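Local atomic coordinates of signal recognition 54 kDa protein (PDB entry 3DM5), a protein that belongs to the SRP54 family of signal recognition particle proteins, joining a helical bundle, a P-loop GTPase-type domain and a signal peptide binding domain. Residues H212-I224 / F235-L249. Numbering follows the deposited sequence.
With GDP (guanosine-5'-diphosphate), chain J.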
# COMPACT_ATOMS: atom_id res chain seq x y z
N HIS A 212 -5.00 47.20 -15.30
CA HIS A 212 -6.07 46.92 -16.24
C HIS A 212 -5.77 45.68 -17.07
O HIS A 212 -5.74 45.74 -18.30
CB HIS A 212 -6.26 48.12 -17.16
CG HIS A 212 -7.68 48.61 -17.25
ND1 HIS A 212 -8.27 49.35 -16.25
CD2 HIS A 212 -8.61 48.46 -18.22
CE1 HIS A 212 -9.51 49.64 -16.60
NE2 HIS A 212 -9.74 49.11 -17.79
N PRO A 213 -5.53 44.54 -16.40
CA PRO A 213 -5.07 43.35 -17.12
C PRO A 213 -6.20 42.81 -17.97
O PRO A 213 -7.38 43.05 -17.69
CB PRO A 213 -4.77 42.35 -16.01
CG PRO A 213 -5.19 42.99 -14.72
CD PRO A 213 -5.99 44.19 -15.05
N HIS A 214 -5.84 42.05 -18.99
CA HIS A 214 -6.84 41.27 -19.71
C HIS A 214 -7.44 40.18 -18.82
O HIS A 214 -8.60 39.82 -18.99
CB HIS A 214 -6.27 40.63 -20.97
CG HIS A 214 -7.19 39.63 -21.59
ND1 HIS A 214 -6.89 38.28 -21.66
CD2 HIS A 214 -8.43 39.76 -22.11
CE1 HIS A 214 -7.90 37.63 -22.22
NE2 HIS A 214 -8.84 38.51 -22.51
N GLU A 215 -6.66 39.65 -17.89
CA GLU A 215 -7.10 38.53 -17.08
C GLU A 215 -6.37 38.46 -15.75
O GLU A 215 -5.19 38.81 -15.65
CB GLU A 215 -6.92 37.22 -17.86
CG GLU A 215 -7.69 36.07 -17.30
CD GLU A 215 -8.01 35.01 -18.35
OE1 GLU A 215 -8.22 35.37 -19.53
OE2 GLU A 215 -8.06 33.82 -17.98
N VAL A 216 -7.07 38.00 -14.72
CA VAL A 216 -6.43 37.81 -13.44
C VAL A 216 -6.44 36.31 -13.14
O VAL A 216 -7.49 35.68 -13.20
CB VAL A 216 -7.12 38.62 -12.34
CG1 VAL A 216 -6.54 38.29 -10.99
CG2 VAL A 216 -6.96 40.09 -12.64
N ILE A 217 -5.27 35.75 -12.87
CA ILE A 217 -5.13 34.30 -12.73
C ILE A 217 -4.63 33.96 -11.34
O ILE A 217 -3.53 34.35 -10.95
CB ILE A 217 -4.14 33.71 -13.73
CG1 ILE A 217 -4.60 33.95 -15.16
CG2 ILE A 217 -4.02 32.23 -13.52
CD1 ILE A 217 -3.59 33.49 -16.20
N LEU A 218 -5.47 33.26 -10.60
CA LEU A 218 -5.14 32.79 -9.26
C LEU A 218 -4.52 31.40 -9.36
O LEU A 218 -5.05 30.51 -10.03
CB LEU A 218 -6.40 32.75 -8.38
CG LEU A 218 -6.13 32.10 -7.01
CD1 LEU A 218 -5.03 32.88 -6.27
CD2 LEU A 218 -7.41 31.97 -6.19
N VAL A 219 -3.37 31.24 -8.72
CA VAL A 219 -2.62 29.99 -8.74
C VAL A 219 -2.87 29.25 -7.44
O VAL A 219 -2.54 29.73 -6.37
CB VAL A 219 -1.12 30.29 -8.94
CG1 VAL A 219 -0.31 29.02 -8.81
CG2 VAL A 219 -0.90 30.94 -10.29
N ILE A 220 -3.52 28.10 -7.52
CA ILE A 220 -3.87 27.31 -6.34
C ILE A 220 -3.07 26.02 -6.28
O ILE A 220 -2.98 25.28 -7.27
CB ILE A 220 -5.37 26.92 -6.33
CG1 ILE A 220 -6.26 28.14 -6.51
CG2 ILE A 220 -5.73 26.21 -5.03
CD1 ILE A 220 -7.72 27.81 -6.36
N ASP A 221 -2.49 25.77 -5.11
CA ASP A 221 -1.78 24.53 -4.83
C ASP A 221 -2.78 23.40 -4.67
O ASP A 221 -3.59 23.39 -3.74
CB ASP A 221 -0.95 24.75 -3.56
CG ASP A 221 -0.27 23.50 -3.06
OD1 ASP A 221 -0.69 22.38 -3.44
OD2 ASP A 221 0.69 23.65 -2.27
N GLY A 222 -2.74 22.45 -5.59
CA GLY A 222 -3.75 21.41 -5.63
C GLY A 222 -3.60 20.34 -4.55
O GLY A 222 -4.44 19.48 -4.44
N THR A 223 -2.55 20.41 -3.76
CA THR A 223 -2.39 19.43 -2.70
C THR A 223 -3.24 19.80 -1.51
O THR A 223 -3.29 19.05 -0.53
CB THR A 223 -0.93 19.30 -2.24
OG1 THR A 223 -0.54 20.51 -1.57
CG2 THR A 223 0.00 19.01 -3.43
N ILE A 224 -3.90 20.95 -1.58
CA ILE A 224 -4.86 21.34 -0.54
C ILE A 224 -6.22 20.66 -0.70
O ILE A 224 -7.09 20.78 0.16
CB ILE A 224 -5.01 22.88 -0.42
CG1 ILE A 224 -5.84 23.46 -1.57
CG2 ILE A 224 -3.66 23.53 -0.37
CD1 ILE A 224 -6.43 24.83 -1.23
N PHE A 235 -11.88 34.64 -4.48
CA PHE A 235 -11.26 35.23 -5.65
C PHE A 235 -12.28 35.54 -6.76
O PHE A 235 -12.36 36.68 -7.23
CB PHE A 235 -10.17 34.28 -6.17
CG PHE A 235 -9.55 34.70 -7.47
CD1 PHE A 235 -8.55 35.67 -7.50
CD2 PHE A 235 -9.93 34.10 -8.66
CE1 PHE A 235 -7.96 36.04 -8.70
CE2 PHE A 235 -9.36 34.46 -9.85
CZ PHE A 235 -8.37 35.43 -9.88
N LYS A 236 -13.03 34.53 -7.19
CA LYS A 236 -13.98 34.68 -8.28
C LYS A 236 -15.00 35.79 -8.02
O LYS A 236 -15.64 36.29 -8.95
CB LYS A 236 -14.73 33.37 -8.52
CG LYS A 236 -15.67 33.41 -9.71
CD LYS A 236 -16.71 32.28 -9.68
CE LYS A 236 -17.79 32.56 -10.72
NZ LYS A 236 -18.72 31.42 -10.95
N GLU A 237 -15.15 36.16 -6.76
CA GLU A 237 -16.08 37.19 -6.35
C GLU A 237 -15.43 38.58 -6.31
O GLU A 237 -16.11 39.59 -6.34
CB GLU A 237 -16.69 36.85 -4.99
CG GLU A 237 -17.85 35.80 -5.06
CD GLU A 237 -18.21 35.22 -3.67
OE1 GLU A 237 -17.45 35.45 -2.68
OE2 GLU A 237 -19.25 34.53 -3.57
N ALA A 238 -14.10 38.63 -6.25
CA ALA A 238 -13.35 39.88 -6.23
C ALA A 238 -12.88 40.34 -7.61
O ALA A 238 -12.12 41.29 -7.72
CB ALA A 238 -12.14 39.77 -5.28
N THR A 239 -13.33 39.66 -8.65
CA THR A 239 -12.88 39.97 -10.00
C THR A 239 -13.79 39.37 -11.05
O THR A 239 -14.11 38.19 -11.01
CB THR A 239 -11.45 39.50 -10.27
OG1 THR A 239 -11.17 39.66 -11.66
CG2 THR A 239 -11.28 38.03 -9.90
N PRO A 240 -14.23 40.20 -11.98
CA PRO A 240 -15.10 39.74 -13.06
C PRO A 240 -14.28 39.08 -14.15
O PRO A 240 -14.87 38.51 -15.07
CB PRO A 240 -15.71 41.04 -13.57
CG PRO A 240 -14.59 42.06 -13.32
CD PRO A 240 -14.13 41.67 -11.94
N ILE A 241 -12.96 39.15 -14.06
CA ILE A 241 -12.11 38.54 -15.09
C ILE A 241 -11.11 37.50 -14.55
O ILE A 241 -9.92 37.50 -14.93
CB ILE A 241 -11.33 39.62 -15.91
CG1 ILE A 241 -10.71 40.67 -15.00
CG2 ILE A 241 -12.24 40.31 -16.91
CD1 ILE A 241 -9.56 41.42 -15.67
N GLY A 242 -11.59 36.62 -13.67
CA GLY A 242 -10.70 35.69 -13.00
C GLY A 242 -10.68 34.30 -13.62
O GLY A 242 -11.69 33.81 -14.11
N SER A 243 -9.50 33.68 -13.63
CA SER A 243 -9.37 32.25 -13.93
C SER A 243 -8.38 31.61 -12.98
O SER A 243 -7.78 32.29 -12.14
CB SER A 243 -8.89 32.03 -15.37
OG SER A 243 -7.58 32.55 -15.55
N ILE A 244 -8.17 30.32 -13.13
CA ILE A 244 -7.40 29.56 -12.15
C ILE A 244 -6.39 28.66 -12.81
O ILE A 244 -6.69 28.02 -13.83
CB ILE A 244 -8.36 28.66 -11.31
CG1 ILE A 244 -9.60 29.44 -10.86
CG2 ILE A 244 -7.64 28.01 -10.13
CD1 ILE A 244 -9.34 30.32 -9.69
N ILE A 245 -5.19 28.60 -12.25
CA ILE A 245 -4.28 27.52 -12.55
C ILE A 245 -4.09 26.71 -11.28
O ILE A 245 -3.85 27.27 -10.21
CB ILE A 245 -2.93 28.01 -13.06
CG1 ILE A 245 -3.09 28.60 -14.47
CG2 ILE A 245 -1.92 26.84 -13.09
CD1 ILE A 245 -1.90 29.43 -14.93
N VAL A 246 -4.23 25.40 -11.40
CA VAL A 246 -4.06 24.51 -10.27
C VAL A 246 -2.73 23.79 -10.39
O VAL A 246 -2.47 23.14 -11.41
CB VAL A 246 -5.21 23.50 -10.21
CG1 VAL A 246 -5.01 22.54 -9.06
CG2 VAL A 246 -6.52 24.25 -10.08
N THR A 247 -1.87 23.93 -9.39
CA THR A 247 -0.52 23.37 -9.49
C THR A 247 -0.37 22.06 -8.71
O THR A 247 -1.26 21.69 -7.93
CB THR A 247 0.55 24.32 -8.94
OG1 THR A 247 0.23 24.64 -7.59
CG2 THR A 247 0.62 25.58 -9.78
N LYS A 248 0.76 21.38 -8.94
CA LYS A 248 1.16 20.24 -8.13
C LYS A 248 0.13 19.13 -8.19
O LYS A 248 -0.18 18.50 -7.17
CB LYS A 248 1.39 20.68 -6.69
CG LYS A 248 2.39 21.79 -6.56
CD LYS A 248 2.57 22.24 -5.11
CE LYS A 248 3.68 23.29 -4.98
NZ LYS A 248 3.80 23.83 -3.58
N LEU A 249 -0.44 18.89 -9.38
CA LEU A 249 -1.37 17.79 -9.52
C LEU A 249 -0.61 16.45 -9.60
O LEU A 249 -1.15 15.37 -9.31
CB LEU A 249 -2.30 17.99 -10.73
CG LEU A 249 -3.43 19.04 -10.61
CD1 LEU A 249 -4.47 18.74 -11.64
CD2 LEU A 249 -4.07 19.04 -9.26
PB GDP J . 5.92 30.40 -4.70
O1B GDP J . 4.70 29.56 -4.63
O2B GDP J . 6.17 31.00 -3.34
O3B GDP J . 5.74 31.47 -5.75
O3A GDP J . 7.25 29.52 -4.95
PA GDP J . 7.52 28.46 -6.12
O1A GDP J . 8.98 28.09 -6.18
O2A GDP J . 7.06 28.95 -7.46
O5' GDP J . 6.71 27.17 -5.60
C5' GDP J . 7.17 26.57 -4.39
C4' GDP J . 7.51 25.10 -4.61
O4' GDP J . 6.49 24.36 -5.32
C3' GDP J . 8.80 24.94 -5.41
O3' GDP J . 9.55 23.93 -4.73
C2' GDP J . 8.34 24.48 -6.78
O2' GDP J . 9.24 23.60 -7.39
C1' GDP J . 7.09 23.70 -6.45
N9 GDP J . 6.12 23.61 -7.55
C8 GDP J . 5.49 24.60 -8.20
N7 GDP J . 4.63 24.09 -9.13
C5 GDP J . 4.70 22.75 -9.05
C6 GDP J . 4.08 21.57 -9.71
O6 GDP J . 3.22 21.70 -10.61
N1 GDP J . 4.48 20.36 -9.32
C2 GDP J . 5.38 20.16 -8.35
N2 GDP J . 5.72 18.90 -8.00
N3 GDP J . 5.98 21.18 -7.69
C4 GDP J . 5.69 22.45 -8.00
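L218 sets its CB over the centre of the F235 ring, a CH-pi contact with CB 3.5 Å from the ring centroid, while T239 CG2 covers the opposite face. At the ring's rim, V216 CG1 comes within 3.5 Å of F235 CE1; F235 CG lies anti to the backbone N (chi1 174°), which carries the ring from helix 228-237 to strand 215-221. On the other side of the sheet, I217 CG2 packs on I245 CD1 and V219 CG1 on T247 CG2, with helix 113-125 above them. Between these two layers, strands 215-221 and 242-247 run parallel, V216 beside G242 through D221 beside T247; with helix 228-237 they form a beta-alpha-beta unit of the P-loop NTPase fold. Their backbone bonds run from V216 N to I241 O, nearly straight at 175°, as far as G222 N to T247 O. At the start, S243 OG gives its proton to the anti lone pair of E215 OE2 (2.8 Å), which K270 also holds by a salt bridge. At the far end, D221 OD2 and K248 NZ make a long, weak salt bridge (3.4 Å), and NZ also bonds G110 O. K248's extended chain runs along the guanine of GDP, and K248 N reaches GDP O6 at 3.0 Å. D221 OD1 accepts from T223 N, closing an Asx turn, and also from T223 OG1.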